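Local coordinates for uncharacterized protein (Bacillus thuringiensis serovar kurstaki, PDB 4XE7), which is a bacterial actin-like cytoskeletal protein of the ParM type, probably polymerising with nucleotide into filaments that segregate plasmid DNA, at residues 83-86 / 87-91; 296-299 / 300-304; 309-312 / 313-316; 356-359 / 360-364; 409-412 / 413-417. All blocks are in the same frame, centred on the assembly; numbering follows the deposited sequence.

Contact 1: 83-86 / 87-91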
loop_
_atom_site.group_PDB
_atom_site.type_symbol
_atom_site.label_atom_id
_atom_site.label_comp_id
_atom_site.label_asym_id
_atom_site.label_seq_id
_atom_site.Cartn_x
_atom_site.Cartn_y
_atom_site.Cartn_z
ATOM N N ASP A 83 23.071 -11.424 8.656
ATOM C CA ASP A 83 24.343 -12.151 8.764
ATOM C C ASP A 83 25.453 -11.148 9.135
ATOM O O ASP A 83 25.214 -9.933 9.109
ATOM C CB ASP A 83 24.641 -12.917 7.461
ATOM C CG ASP A 83 25.363 -12.076 6.390
ATOM O OD1 ASP A 83 25.214 -10.839 6.337
ATOM O OD2 ASP A 83 26.081 -12.680 5.564
ATOM N N GLY A 84 26.642 -11.635 9.489
ATOM C CA GLY A 84 27.733 -10.749 9.886
ATOM C C GLY A 84 28.087 -9.627 8.909
ATOM O O GLY A 84 28.346 -8.496 9.315
ATOM N N ASP A 85 28.082 -9.933 7.616
ATOM C CA ASP A 85 28.482 -8.964 6.594
ATOM C C ASP A 85 27.513 -7.795 6.414
ATOM O O ASP A 85 27.923 -6.630 6.350
ATOM C CB ASP A 85 28.642 -9.653 5.247
ATOM C CG ASP A 85 29.135 -8.708 4.185
ATOM O OD1 ASP A 85 30.366 -8.452 4.143
ATOM O OD2 ASP A 85 28.293 -8.195 3.421
ATOM N N ALA A 86 26.231 -8.120 6.298
ATOM C CA ALA A 86 25.189 -7.109 6.163
ATOM C C ALA A 86 25.152 -6.277 7.430
ATOM O O ALA A 86 24.989 -5.055 7.388
ATOM C CB ALA A 86 23.826 -7.757 5.894
ATOM N N ARG A 87 25.321 -6.962 8.554
ATOM C CA ARG A 87 25.290 -6.338 9.870
ATOM C C ARG A 87 26.435 -5.324 10.052
ATOM O O ARG A 87 26.290 -4.339 10.787
ATOM C CB ARG A 87 25.334 -7.439 10.941
ATOM C CG ARG A 87 25.215 -6.981 12.371
ATOM C CD ARG A 87 25.001 -8.163 13.319
ATOM N NE ARG A 87 26.006 -9.214 13.170
ATOM C CZ ARG A 87 25.722 -10.506 13.027
ATOM N NH1 ARG A 87 24.464 -10.916 13.008
ATOM N NH2 ARG A 87 26.698 -11.394 12.897
ATOM N N SER A 88 27.553 -5.556 9.354
ATOM C CA SER A 88 28.755 -4.711 9.456
ATOM C C SER A 88 28.688 -3.421 8.622
ATOM O O SER A 88 29.410 -2.464 8.898
ATOM C CB SER A 88 30.001 -5.495 9.019
ATOM O OG SER A 88 30.127 -5.419 7.605
ATOM N N ARG A 89 27.826 -3.425 7.605
ATOM C CA ARG A 89 27.747 -2.381 6.585
ATOM C C ARG A 89 26.543 -1.483 6.743
ATOM O O ARG A 89 25.498 -1.906 7.247
ATOM C CB ARG A 89 27.650 -2.995 5.195
ATOM C CG ARG A 89 28.778 -3.867 4.847
ATOM C CD ARG A 89 28.505 -4.628 3.574
ATOM N NE ARG A 89 29.704 -5.384 3.265
ATOM C CZ ARG A 89 30.806 -4.831 2.789
ATOM N NH1 ARG A 89 30.847 -3.523 2.551
ATOM N NH2 ARG A 89 31.868 -5.585 2.541
ATOM N N ALA A 90 26.673 -0.262 6.243
ATOM C CA ALA A 90 25.537 0.617 6.120
ATOM C C ALA A 90 24.836 0.379 4.773
ATOM O O ALA A 90 25.424 -0.198 3.849
ATOM C CB ALA A 90 25.973 2.066 6.265
ATOM N N TRP A 91 23.584 0.829 4.676
ATOM C CA TRP A 91 22.728 0.544 3.532
ATOM C C TRP A 91 21.947 1.756 3.055
ATOM O O TRP A 91 21.498 2.578 3.853
ATOM C CB TRP A 91 21.735 -0.585 3.871
ATOM C CG TRP A 91 22.423 -1.879 4.112
ATOM C CD1 TRP A 91 22.868 -2.351 5.306
ATOM C CD2 TRP A 91 22.801 -2.844 3.128
ATOM N NE1 TRP A 91 23.508 -3.552 5.132
ATOM C CE2 TRP A 91 23.475 -3.884 3.800
ATOM C CE3 TRP A 91 22.641 -2.935 1.739
ATOM C CZ2 TRP A 91 23.976 -5.008 3.139
ATOM C CZ3 TRP A 91 23.148 -4.050 1.075
ATOM C CH2 TRP A 91 23.805 -5.072 1.780
#

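Contact 2: 296-299 / 300-304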
loop_
_atom_site.group_PDB
_atom_site.type_symbol
_atom_site.label_atom_id
_atom_site.label_comp_id
_atom_site.label_asym_id
_atom_site.label_seq_id
_atom_site.Cartn_x
_atom_site.Cartn_y
_atom_site.Cartn_z
ATOM N N PRO A 296 -1.963 17.336 -21.755
ATOM C CA PRO A 296 -2.028 17.971 -20.432
ATOM C C PRO A 296 -1.605 17.109 -19.230
ATOM O O PRO A 296 -1.426 17.687 -18.156
ATOM C CB PRO A 296 -3.505 18.367 -20.307
ATOM C CG PRO A 296 -4.237 17.517 -21.309
ATOM C CD PRO A 296 -3.276 17.296 -22.428
ATOM N N PHE A 297 -1.445 15.791 -19.383
ATOM C CA PHE A 297 -1.032 14.943 -18.257
ATOM C C PHE A 297 0.232 14.165 -18.584
ATOM O O PHE A 297 0.437 13.783 -19.725
ATOM C CB PHE A 297 -2.151 13.958 -17.858
ATOM C CG PHE A 297 -3.350 14.635 -17.292
ATOM C CD1 PHE A 297 -3.368 15.026 -15.963
ATOM C CD2 PHE A 297 -4.417 14.949 -18.095
ATOM C CE1 PHE A 297 -4.454 15.686 -15.439
ATOM C CE2 PHE A 297 -5.503 15.604 -17.582
ATOM C CZ PHE A 297 -5.522 15.980 -16.249
ATOM N N LYS A 298 1.052 13.922 -17.566
ATOM C CA LYS A 298 2.343 13.257 -17.714
ATOM C C LYS A 298 2.223 11.747 -17.817
ATOM O O LYS A 298 2.840 11.112 -18.675
ATOM C CB LYS A 298 3.240 13.599 -16.520
ATOM C CG LYS A 298 4.023 14.897 -16.651
ATOM C CD LYS A 298 4.357 15.223 -18.101
ATOM C CE LYS A 298 5.872 15.380 -18.281
ATOM N NZ LYS A 298 6.477 16.364 -17.328
ATOM N N THR A 299 1.436 11.180 -16.913
ATOM C CA THR A 299 1.318 9.735 -16.750
ATOM C C THR A 299 -0.114 9.435 -16.348
ATOM O O THR A 299 -0.879 10.369 -16.066
ATOM C CB THR A 299 2.260 9.188 -15.659
ATOM O OG1 THR A 299 1.872 9.744 -14.394
ATOM C CG2 THR A 299 3.724 9.528 -15.945
ATOM N N ARG A 300 -0.471 8.155 -16.284
ATOM C CA ARG A 300 -1.789 7.759 -15.797
ATOM C C ARG A 300 -1.940 8.145 -14.337
ATOM O O ARG A 300 -3.037 8.473 -13.877
ATOM C CB ARG A 300 -2.018 6.258 -15.952
ATOM C CG ARG A 300 -1.764 5.726 -17.351
ATOM C CD ARG A 300 -1.977 4.217 -17.389
ATOM N NE ARG A 300 -1.759 3.666 -18.722
ATOM C CZ ARG A 300 -0.828 2.762 -19.017
ATOM N NH1 ARG A 300 -0.032 2.291 -18.067
ATOM N NH2 ARG A 300 -0.705 2.317 -20.260
ATOM N N GLU A 301 -0.826 8.110 -13.613
ATOM C CA GLU A 301 -0.835 8.352 -12.176
ATOM C C GLU A 301 -1.079 9.833 -11.908
ATOM O O GLU A 301 -1.802 10.204 -10.988
ATOM C CB GLU A 301 0.485 7.886 -11.545
ATOM C CG GLU A 301 0.722 6.367 -11.574
ATOM C CD GLU A 301 0.905 5.786 -12.980
ATOM O OE1 GLU A 301 1.511 6.448 -13.856
ATOM O OE2 GLU A 301 0.432 4.656 -13.208
ATOM N N ASP A 302 -0.465 10.675 -12.723
ATOM C CA ASP A 302 -0.706 12.112 -12.721
ATOM C C ASP A 302 -2.206 12.458 -12.929
ATOM O O ASP A 302 -2.818 13.259 -12.200
ATOM C CB ASP A 302 0.155 12.734 -13.819
ATOM C CG ASP A 302 0.283 14.221 -13.689
ATOM O OD1 ASP A 302 0.391 14.698 -12.541
ATOM O OD2 ASP A 302 0.274 14.908 -14.742
ATOM N N PHE A 303 -2.795 11.842 -13.940
ATOM C CA PHE A 303 -4.221 11.996 -14.207
ATOM C C PHE A 303 -5.081 11.484 -13.020
ATOM O O PHE A 303 -6.033 12.150 -12.615
ATOM C CB PHE A 303 -4.551 11.276 -15.523
ATOM C CG PHE A 303 -6.006 10.955 -15.707
ATOM C CD1 PHE A 303 -6.854 11.867 -16.312
ATOM C CD2 PHE A 303 -6.516 9.727 -15.307
ATOM C CE1 PHE A 303 -8.203 11.563 -16.501
ATOM C CE2 PHE A 303 -7.867 9.409 -15.493
ATOM C CZ PHE A 303 -8.705 10.336 -16.087
ATOM N N ILE A 304 -4.738 10.323 -12.451
ATOM C CA ILE A 304 -5.470 9.839 -11.283
ATOM C C ILE A 304 -5.348 10.814 -10.098
ATOM O O ILE A 304 -6.359 11.224 -9.513
ATOM C CB ILE A 304 -4.998 8.425 -10.840
ATOM C CG1 ILE A 304 -5.360 7.376 -11.895
ATOM C CG2 ILE A 304 -5.636 8.025 -9.504
ATOM C CD1 ILE A 304 -6.824 7.051 -11.943
#

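Contact 3: 309-312 / 313-316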
loop_
_atom_site.group_PDB
_atom_site.type_symbol
_atom_site.label_atom_id
_atom_site.label_comp_id
_atom_site.label_asym_id
_atom_site.label_seq_id
_atom_site.Cartn_x
_atom_site.Cartn_y
_atom_site.Cartn_z
ATOM N N MET A 309 -8.987 11.808 -8.370
ATOM C CA MET A 309 -9.104 11.543 -6.932
ATOM C C MET A 309 -9.865 12.623 -6.155
ATOM O O MET A 309 -10.679 12.275 -5.312
ATOM C CB MET A 309 -7.720 11.339 -6.288
ATOM C CG MET A 309 -7.211 9.903 -6.306
ATOM S SD MET A 309 -8.447 8.670 -5.790
ATOM C CE MET A 309 -8.505 7.698 -7.282
ATOM N N PRO A 310 -9.598 13.924 -6.412
ATOM C CA PRO A 310 -10.384 14.917 -5.667
ATOM C C PRO A 310 -11.891 14.769 -5.869
ATOM O O PRO A 310 -12.648 14.868 -4.908
ATOM C CB PRO A 310 -9.881 16.258 -6.233
ATOM C CG PRO A 310 -8.462 15.967 -6.628
ATOM C CD PRO A 310 -8.526 14.568 -7.201
ATOM N N GLU A 311 -12.320 14.490 -7.092
ATOM C CA GLU A 311 -13.748 14.328 -7.344
ATOM C C GLU A 311 -14.332 13.051 -6.704
ATOM O O GLU A 311 -15.383 13.099 -6.055
ATOM C CB GLU A 311 -14.012 14.348 -8.848
ATOM C CG GLU A 311 -13.871 15.736 -9.480
ATOM C CD GLU A 311 -14.782 16.807 -8.849
ATOM O OE1 GLU A 311 -16.033 16.677 -8.888
ATOM O OE2 GLU A 311 -14.241 17.802 -8.321
ATOM N N VAL A 312 -13.657 11.919 -6.868
ATOM C CA VAL A 312 -14.117 10.668 -6.265
ATOM C C VAL A 312 -14.241 10.774 -4.730
ATOM O O VAL A 312 -15.159 10.209 -4.136
ATOM C CB VAL A 312 -13.168 9.477 -6.650
ATOM C CG1 VAL A 312 -13.532 8.195 -5.900
ATOM C CG2 VAL A 312 -13.215 9.231 -8.148
ATOM N N GLU A 313 -13.339 11.513 -4.093
ATOM C CA GLU A 313 -13.426 11.711 -2.645
ATOM C C GLU A 313 -14.740 12.369 -2.277
ATOM O O GLU A 313 -15.403 11.969 -1.319
ATOM C CB GLU A 313 -12.264 12.570 -2.135
ATOM C CG GLU A 313 -10.924 11.868 -2.072
ATOM C CD GLU A 313 -9.833 12.759 -1.499
ATOM O OE1 GLU A 313 -10.171 13.820 -0.926
ATOM O OE2 GLU A 313 -8.640 12.398 -1.615
ATOM N N LYS A 314 -15.112 13.386 -3.054
ATOM C CA LYS A 314 -16.370 14.092 -2.855
ATOM C C LYS A 314 -17.551 13.176 -3.099
ATOM O O LYS A 314 -18.558 13.267 -2.407
ATOM C CB LYS A 314 -16.471 15.299 -3.781
ATOM C CG LYS A 314 -15.367 16.328 -3.636
ATOM C CD LYS A 314 -15.652 17.462 -4.597
ATOM C CE LYS A 314 -14.506 18.401 -4.754
ATOM N NZ LYS A 314 -14.805 19.349 -5.865
ATOM N N MET A 315 -17.432 12.306 -4.097
ATOM C CA MET A 315 -18.493 11.343 -4.392
ATOM C C MET A 315 -18.643 10.364 -3.225
ATOM O O MET A 315 -19.745 10.045 -2.815
ATOM C CB MET A 315 -18.204 10.567 -5.696
ATOM C CG MET A 315 -18.081 11.403 -6.971
ATOM S SD MET A 315 -18.118 10.406 -8.504
ATOM C CE MET A 315 -19.859 10.116 -8.691
ATOM N N ILE A 316 -17.518 9.889 -2.695
ATOM C CA ILE A 316 -17.541 8.935 -1.587
ATOM C C ILE A 316 -18.157 9.550 -0.320
ATOM O O ILE A 316 -18.844 8.867 0.439
ATOM C CB ILE A 316 -16.133 8.406 -1.294
ATOM C CG1 ILE A 316 -15.658 7.549 -2.474
ATOM C CG2 ILE A 316 -16.099 7.606 0.010
ATOM C CD1 ILE A 316 -14.205 7.056 -2.359
#

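Contact 4: 356-359 / 360-364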
loop_
_atom_site.group_PDB
_atom_site.type_symbol
_atom_site.label_atom_id
_atom_site.label_comp_id
_atom_site.label_asym_id
_atom_site.label_seq_id
_atom_site.Cartn_x
_atom_site.Cartn_y
_atom_site.Cartn_z
ATOM N N MET A 356 -19.797 -10.172 -11.424
ATOM C CA MET A 356 -21.043 -10.947 -11.284
ATOM C C MET A 356 -20.778 -12.408 -11.643
ATOM O O MET A 356 -21.199 -13.313 -10.934
ATOM C CB MET A 356 -22.171 -10.353 -12.143
ATOM C CG MET A 356 -22.667 -8.987 -11.618
ATOM S SD MET A 356 -23.523 -9.021 -9.994
ATOM C CE MET A 356 -25.168 -9.532 -10.488
ATOM N N LYS A 357 -20.018 -12.638 -12.709
ATOM C CA LYS A 357 -19.660 -14.001 -13.080
ATOM C C LYS A 357 -18.861 -14.717 -11.957
ATOM O O LYS A 357 -19.103 -15.889 -11.662
ATOM C CB LYS A 357 -18.882 -13.973 -14.399
ATOM C CG LYS A 357 -18.286 -15.284 -14.829
ATOM C CD LYS A 357 -17.647 -15.172 -16.212
ATOM C CE LYS A 357 -18.656 -14.733 -17.261
ATOM N NZ LYS A 357 -19.407 -15.902 -17.803
ATOM N N PHE A 358 -17.928 -14.012 -11.329
ATOM C CA PHE A 358 -17.131 -14.608 -10.274
ATOM C C PHE A 358 -18.004 -14.911 -9.068
ATOM O O PHE A 358 -17.768 -15.875 -8.361
ATOM C CB PHE A 358 -15.974 -13.700 -9.846
ATOM C CG PHE A 358 -14.948 -14.396 -8.987
ATOM C CD1 PHE A 358 -14.248 -15.486 -9.481
ATOM C CD2 PHE A 358 -14.673 -13.961 -7.691
ATOM C CE1 PHE A 358 -13.285 -16.127 -8.710
ATOM C CE2 PHE A 358 -13.698 -14.598 -6.915
ATOM C CZ PHE A 358 -13.012 -15.687 -7.427
ATOM N N TRP A 359 -18.979 -14.041 -8.816
ATOM C CA TRP A 359 -19.899 -14.245 -7.718
ATOM C C TRP A 359 -20.672 -15.554 -7.910
ATOM O O TRP A 359 -20.814 -16.323 -6.964
ATOM C CB TRP A 359 -20.850 -13.059 -7.610
ATOM C CG TRP A 359 -21.456 -12.825 -6.266
ATOM C CD1 TRP A 359 -21.442 -13.658 -5.178
ATOM C CD2 TRP A 359 -22.154 -11.650 -5.862
ATOM N NE1 TRP A 359 -22.113 -13.073 -4.127
ATOM C CE2 TRP A 359 -22.562 -11.834 -4.525
ATOM C CE3 TRP A 359 -22.484 -10.452 -6.511
ATOM C CZ2 TRP A 359 -23.269 -10.862 -3.812
ATOM C CZ3 TRP A 359 -23.208 -9.489 -5.811
ATOM C CH2 TRP A 359 -23.584 -9.700 -4.473
ATOM N N PHE A 360 -21.147 -15.820 -9.131
ATOM C CA PHE A 360 -21.906 -17.035 -9.375
ATOM C C PHE A 360 -20.988 -18.255 -9.399
ATOM O O PHE A 360 -21.379 -19.327 -8.961
ATOM C CB PHE A 360 -22.687 -16.962 -10.685
ATOM C CG PHE A 360 -23.814 -15.988 -10.656
ATOM C CD1 PHE A 360 -24.901 -16.202 -9.824
ATOM C CD2 PHE A 360 -23.768 -14.833 -11.431
ATOM C CE1 PHE A 360 -25.933 -15.293 -9.780
ATOM C CE2 PHE A 360 -24.781 -13.926 -11.398
ATOM C CZ PHE A 360 -25.880 -14.155 -10.571
ATOM N N LYS A 361 -19.774 -18.101 -9.907
ATOM C CA LYS A 361 -18.858 -19.248 -9.932
ATOM C C LYS A 361 -18.464 -19.711 -8.528
ATOM O O LYS A 361 -18.331 -20.910 -8.272
ATOM C CB LYS A 361 -17.620 -18.915 -10.759
ATOM C CG LYS A 361 -17.907 -18.978 -12.257
ATOM C CD LYS A 361 -16.631 -18.906 -13.079
ATOM C CE LYS A 361 -16.920 -19.134 -14.555
ATOM N NZ LYS A 361 -15.651 -19.108 -15.337
ATOM N N THR A 362 -18.320 -18.767 -7.608
ATOM C CA THR A 362 -17.935 -19.091 -6.238
ATOM C C THR A 362 -19.128 -19.272 -5.288
ATOM O O THR A 362 -19.018 -19.942 -4.261
ATOM C CB THR A 362 -17.039 -17.989 -5.641
ATOM O OG1 THR A 362 -17.785 -16.767 -5.583
ATOM C CG2 THR A 362 -15.770 -17.790 -6.493
ATOM N N ASN A 363 -20.253 -18.651 -5.631
ATOM C CA ASN A 363 -21.354 -18.442 -4.683
ATOM C C ASN A 363 -20.882 -17.891 -3.327
ATOM O O ASN A 363 -21.335 -18.332 -2.265
ATOM C CB ASN A 363 -22.150 -19.724 -4.465
ATOM C CG ASN A 363 -23.537 -19.443 -3.929
ATOM O OD1 ASN A 363 -24.119 -18.399 -4.223
ATOM N ND2 ASN A 363 -24.063 -20.353 -3.124
ATOM N N ALA A 364 -19.958 -16.932 -3.377
ATOM C CA ALA A 364 -19.439 -16.286 -2.175
ATOM C C ALA A 364 -20.566 -15.595 -1.402
ATOM O O ALA A 364 -21.528 -15.111 -1.995
ATOM C CB ALA A 364 -18.341 -15.275 -2.542
#

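Contact 5: 409-412 / 413-417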
loop_
_atom_site.group_PDB
_atom_site.type_symbol
_atom_site.label_atom_id
_atom_site.label_comp_id
_atom_site.label_asym_id
_atom_site.label_seq_id
_atom_site.Cartn_x
_atom_site.Cartn_y
_atom_site.Cartn_z
ATOM N N ILE A 409 -4.689 -4.017 13.393
ATOM C CA ILE A 409 -5.892 -4.261 14.199
ATOM C C ILE A 409 -5.780 -5.566 15.016
ATOM O O ILE A 409 -6.133 -5.599 16.201
ATOM C CB ILE A 409 -7.151 -4.304 13.308
ATOM C CG1 ILE A 409 -7.391 -2.925 12.680
ATOM C CG2 ILE A 409 -8.389 -4.748 14.098
ATOM C CD1 ILE A 409 -8.170 -2.979 11.379
ATOM N N ALA A 410 -5.286 -6.628 14.383
ATOM C CA ALA A 410 -5.055 -7.892 15.070
ATOM C C ALA A 410 -4.076 -7.673 16.212
ATOM O O ALA A 410 -4.264 -8.193 17.315
ATOM C CB ALA A 410 -4.519 -8.958 14.102
ATOM N N ASN A 411 -3.042 -6.878 15.950
ATOM C CA ASN A 411 -2.042 -6.575 16.973
ATOM C C ASN A 411 -2.629 -5.817 18.173
ATOM O O ASN A 411 -2.309 -6.123 19.315
ATOM C CB ASN A 411 -0.891 -5.779 16.359
ATOM C CG ASN A 411 0.415 -5.957 17.122
ATOM O OD1 ASN A 411 0.482 -6.708 18.102
ATOM N ND2 ASN A 411 1.459 -5.270 16.673
ATOM N N LEU A 412 -3.484 -4.830 17.912
ATOM C CA LEU A 412 -4.137 -4.086 18.990
ATOM C C LEU A 412 -5.016 -5.019 19.820
ATOM O O LEU A 412 -4.948 -5.024 21.055
ATOM C CB LEU A 412 -4.968 -2.922 18.431
ATOM C CG LEU A 412 -5.781 -2.151 19.477
ATOM C CD1 LEU A 412 -4.873 -1.588 20.562
ATOM C CD2 LEU A 412 -6.591 -1.032 18.831
ATOM N N LEU A 413 -5.829 -5.825 19.141
ATOM C CA LEU A 413 -6.708 -6.768 19.826
ATOM C C LEU A 413 -5.913 -7.756 20.690
ATOM O O LEU A 413 -6.290 -8.057 21.827
ATOM C CB LEU A 413 -7.570 -7.512 18.812
ATOM C CG LEU A 413 -8.648 -6.667 18.128
ATOM C CD1 LEU A 413 -9.221 -7.406 16.915
ATOM C CD2 LEU A 413 -9.752 -6.314 19.120
ATOM N N GLU A 414 -4.797 -8.231 20.157
ATOM C CA GLU A 414 -3.893 -9.086 20.919
ATOM C C GLU A 414 -3.356 -8.405 22.192
ATOM O O GLU A 414 -3.346 -9.011 23.269
ATOM C CB GLU A 414 -2.730 -9.538 20.035
ATOM C CG GLU A 414 -1.707 -10.398 20.750
ATOM C CD GLU A 414 -2.329 -11.612 21.420
ATOM O OE1 GLU A 414 -3.258 -12.216 20.837
ATOM O OE2 GLU A 414 -1.889 -11.956 22.536
ATOM N N GLN A 415 -2.926 -7.151 22.084
ATOM C CA GLN A 415 -2.376 -6.445 23.252
ATOM C C GLN A 415 -3.459 -6.153 24.288
ATOM O O GLN A 415 -3.197 -6.202 25.496
ATOM C CB GLN A 415 -1.689 -5.138 22.842
ATOM C CG GLN A 415 -0.710 -5.295 21.720
ATOM C CD GLN A 415 0.289 -6.394 22.005
ATOM O OE1 GLN A 415 0.930 -6.392 23.045
ATOM N NE2 GLN A 415 0.410 -7.348 21.091
ATOM N N LEU A 416 -4.668 -5.849 23.815
ATOM C CA LEU A 416 -5.799 -5.622 24.705
ATOM C C LEU A 416 -6.198 -6.920 25.409
ATOM O O LEU A 416 -6.673 -6.909 26.546
ATOM C CB LEU A 416 -7.007 -5.067 23.942
ATOM C CG LEU A 416 -6.989 -3.645 23.367
ATOM C CD1 LEU A 416 -8.255 -3.403 22.533
ATOM C CD2 LEU A 416 -6.866 -2.597 24.469
ATOM N N ASN A 417 -6.025 -8.042 24.719
ATOM C CA ASN A 417 -6.323 -9.340 25.315
ATOM C C ASN A 417 -5.369 -9.647 26.482
ATOM O O ASN A 417 -5.768 -10.282 27.456
ATOM C CB ASN A 417 -6.259 -10.435 24.253
ATOM C CG ASN A 417 -6.549 -11.817 24.819
ATOM O OD1 ASN A 417 -5.633 -12.616 25.034
ATOM N ND2 ASN A 417 -7.826 -12.107 25.063
#

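Contact 1: 83-86 / 87-91
Ala-86 O takes two N-H groups, one from each face of its carbonyl plane. Trp-91 NE1 gives the straighter bond, 3.1 Å to Ala-86 O at 173°, with the oxygen lying in the plane of the indole; Arg-89 N reaches the same Ala-86 O from well above the carbonyl plane at 3.3 Å. Between them they tie off the last turn of the short helix 84-88 just as the chain passes into strand 90-93. Ser-88 OG adds a hydrogen bond to Asp-85 O at 2.8 Å. At the other end Asp-83 is the N-cap: its OD1 accepts from Ala-86 N at 2.9 Å. The helix leads straight into a strand of the large sheet of the actin-like fold, where Trp-91 also lies against helix 123-140 through Ile-128. The charged contact is a salt bridge from Arg-89 NE to Asp-85 OD2, 3.1 Å long, coming from above the carboxylate plane, with carboxylate and guanidinium turned 48° apart. Apolar contact comes from Ala-86 CB against Trp-91 CZ2 at 3.9 Å. Arg-87 folds back at chi3, laying one guanidinium face over Gly-84 CA, while its NH1 bonds to Ser-79 O.

Contact 2: 296-299 / 300-304
Thr-299 and Asp-302 meet at the N-terminus of helix 300-317, where Thr-299 is the N-cap. Its OG1 accepts from Asp-302 N at 3.0 Å and, weakly, from Glu-301 N; a chi1 of 64° puts the hydroxyl between backbone N and carbonyl carbon, turned to the first-turn amides. Asp-302 sends its carboxylate back past the cap. There OD2 takes Lys-298 N at 3.1 Å in an almost straight bond (176°), approached on the anti side and somewhat out of the carboxylate plane. Ahead of the cap, Phe-297 folds down beside the first turn. Phe-303 CB lies over its face, 4.2 Å from the centroid of the Phe-297 ring, as a CH-pi contact, and the edge of the Phe-303 ring turns toward that same ring in a T-shaped pair, planes at 88°. Both phenylalanines also rest on Leu-272 of helix 265-279, beside which Arg-300 makes a salt bridge to Asp-269. Asp-302 OD2 has a second partner in Arg-306, one turn on. An oxygen shared by a backbone N-H and a guanidinium, in a side chain standing at the positive end of the helix dipole, would favour the ionised carboxylate.

Contact 3: 309-312 / 313-316
Glu-311 and Lys-314 join in a salt bridge three residues apart on helix 300-317. Lys-314 NZ meets Glu-311 OE2 at 3.0 Å on the syn side of the carboxylate, 28° out of its plane. The lysine arrives as a straight rod, extended all the way beyond CG, and its CG passes 3.3 Å from Pro-310 O on the way; the glutamate instead bends at chi2 (-57°), which swings its carboxylate round to cross the lysine obliquely. On another face of the same helix Val-312 CG1 touches Ile-316 CD1 at 3.8 Å. With chi1 at 173° the valine's CG1 points on toward the following turn. Beneath these side chains runs the regular i to i+4 backbone: Met-315 N bonds to Glu-311 O at 2.9 Å, and Ile-316 N to Val-312 O at 2.8 Å. The helix is kinked at Pro-310, whose N makes no bond to the turn before.

Further out, the other carboxylate oxygen, Glu-311 OE1, accepts from Thr-324 N and is hydrogen-bonded to Tyr-321 OH, which fixes the rotation of the group; Lys-314 NZ bonds only weakly to that tyrosine. The segment thereby connects with the loop leading to strand 326-329. Val-312, Met-315 and Ile-316 pack on Tyr-378, so this side of the helix faces helix 378-381.

Contact 4: 356-359 / 360-364
Thr-362 branches at CB into two arms, and both reach back to Phe-358, one turn earlier. CB itself stands 3.5 Å from Phe-358 O. The oxygen arm, OG1, gives a hydrogen bond to Phe-358 O at 2.9 Å; Thr-362 N bonds to that carbonyl too, from the opposite face of its plane. A chi1 of 63° tucks the hydroxyl in over its own main chain, where OG1 also accepts from Ala-364 N, at 3.1 Å, in an ST turn. The methyl arm, CG2, sits over one face of the Phe-358 ring, 3.7 Å from the centroid and only 15° off the ring normal, a CH-pi contact. That ring in turn packs on Ala-233 and Phe-246, strand residues of the five-stranded sheet.

This is the C-terminal end of helix 337-362, which Asn-363 leaves with positive phi before the chain enters strand 366-370. Trp-359 spans the exit: its NE1 gives a hydrogen bond to Ala-364 O at 3.0 Å, the oxygen lying in the indole plane, while Trp-359 CD1 comes 4.4 Å from Ala-364 CB. Lys-357 and Lys-361 run side by side along another face, Lys-357 NZ lying 5.5 Å from Lys-361 NZ. With its hydroxyl both giving and accepting, Thr-362 gives Phe-358 O a second donor, serves the amide of Ala-364, two residues on, and leaves its methyl to the apolar side.

Contact 5: 409-412 / 413-417
Asn-411 O is gripped by two nitrogens of Gln-415: the backbone N, in a sound helical bond of 3.0 Å, and side-chain NE2, in a long and weak one. Both residues belong to helix 402-418, the C-terminal helix of this actin-like chain. Gln-415 curls back over the preceding turn, bent at chi2 (-52°), which brings its CG to 3.0 Å from Asn-411 O and its amide to the asparagine side chain. There NE2 gives a second weak hydrogen bond, 3.1 Å to Asn-411 OD1, with the two amide planes nearly perpendicular at 88°. The Asn-411 amide has firmer partners on its nitrogen: ND2 bonds to Gly-13 O and Pro-149 O, joining this helix to the large sheet, so OD1 is probably held in place for the glutamine by the fixing of ND2. Apolar contacts follow the neighbouring faces. Leu-412 CD1 touches Leu-416 CG at 4.1 Å, and both residues lie on Val-2 of the N-terminal helix 2-7; Leu-412 also reaches Ile-218 in strand 217-220. Ile-409 and Leu-413 run alongside each other, pointing the same way, and Leu-413 CD1 lies 4.0 Å from Ile-409 CG2.

The five contacts follow one another along the chain, and each is local to a helix or helix end. Contacts 2 and 3 share helix 300-317, their centres about 17 Å apart, contact 2 at its start and contact 3 farther along; they meet where Met-309 N lies 2.9 Å from Ile-304 O, a probable hydrogen bond. Contact 4 closes helix 337-362 on the five-stranded sheet, about 29 Å from contact 3 between centres. Contact 1 runs into strand 90-93 of the eight-stranded sheet; contact 5, about 33 Å from it between centres, is tied through Asn-411 to that sheet's outermost strands, 13-17 and 145-154. Contacts 1 and 4, centres about 50 Å apart, thus belong to different sheets of the actin-like fold.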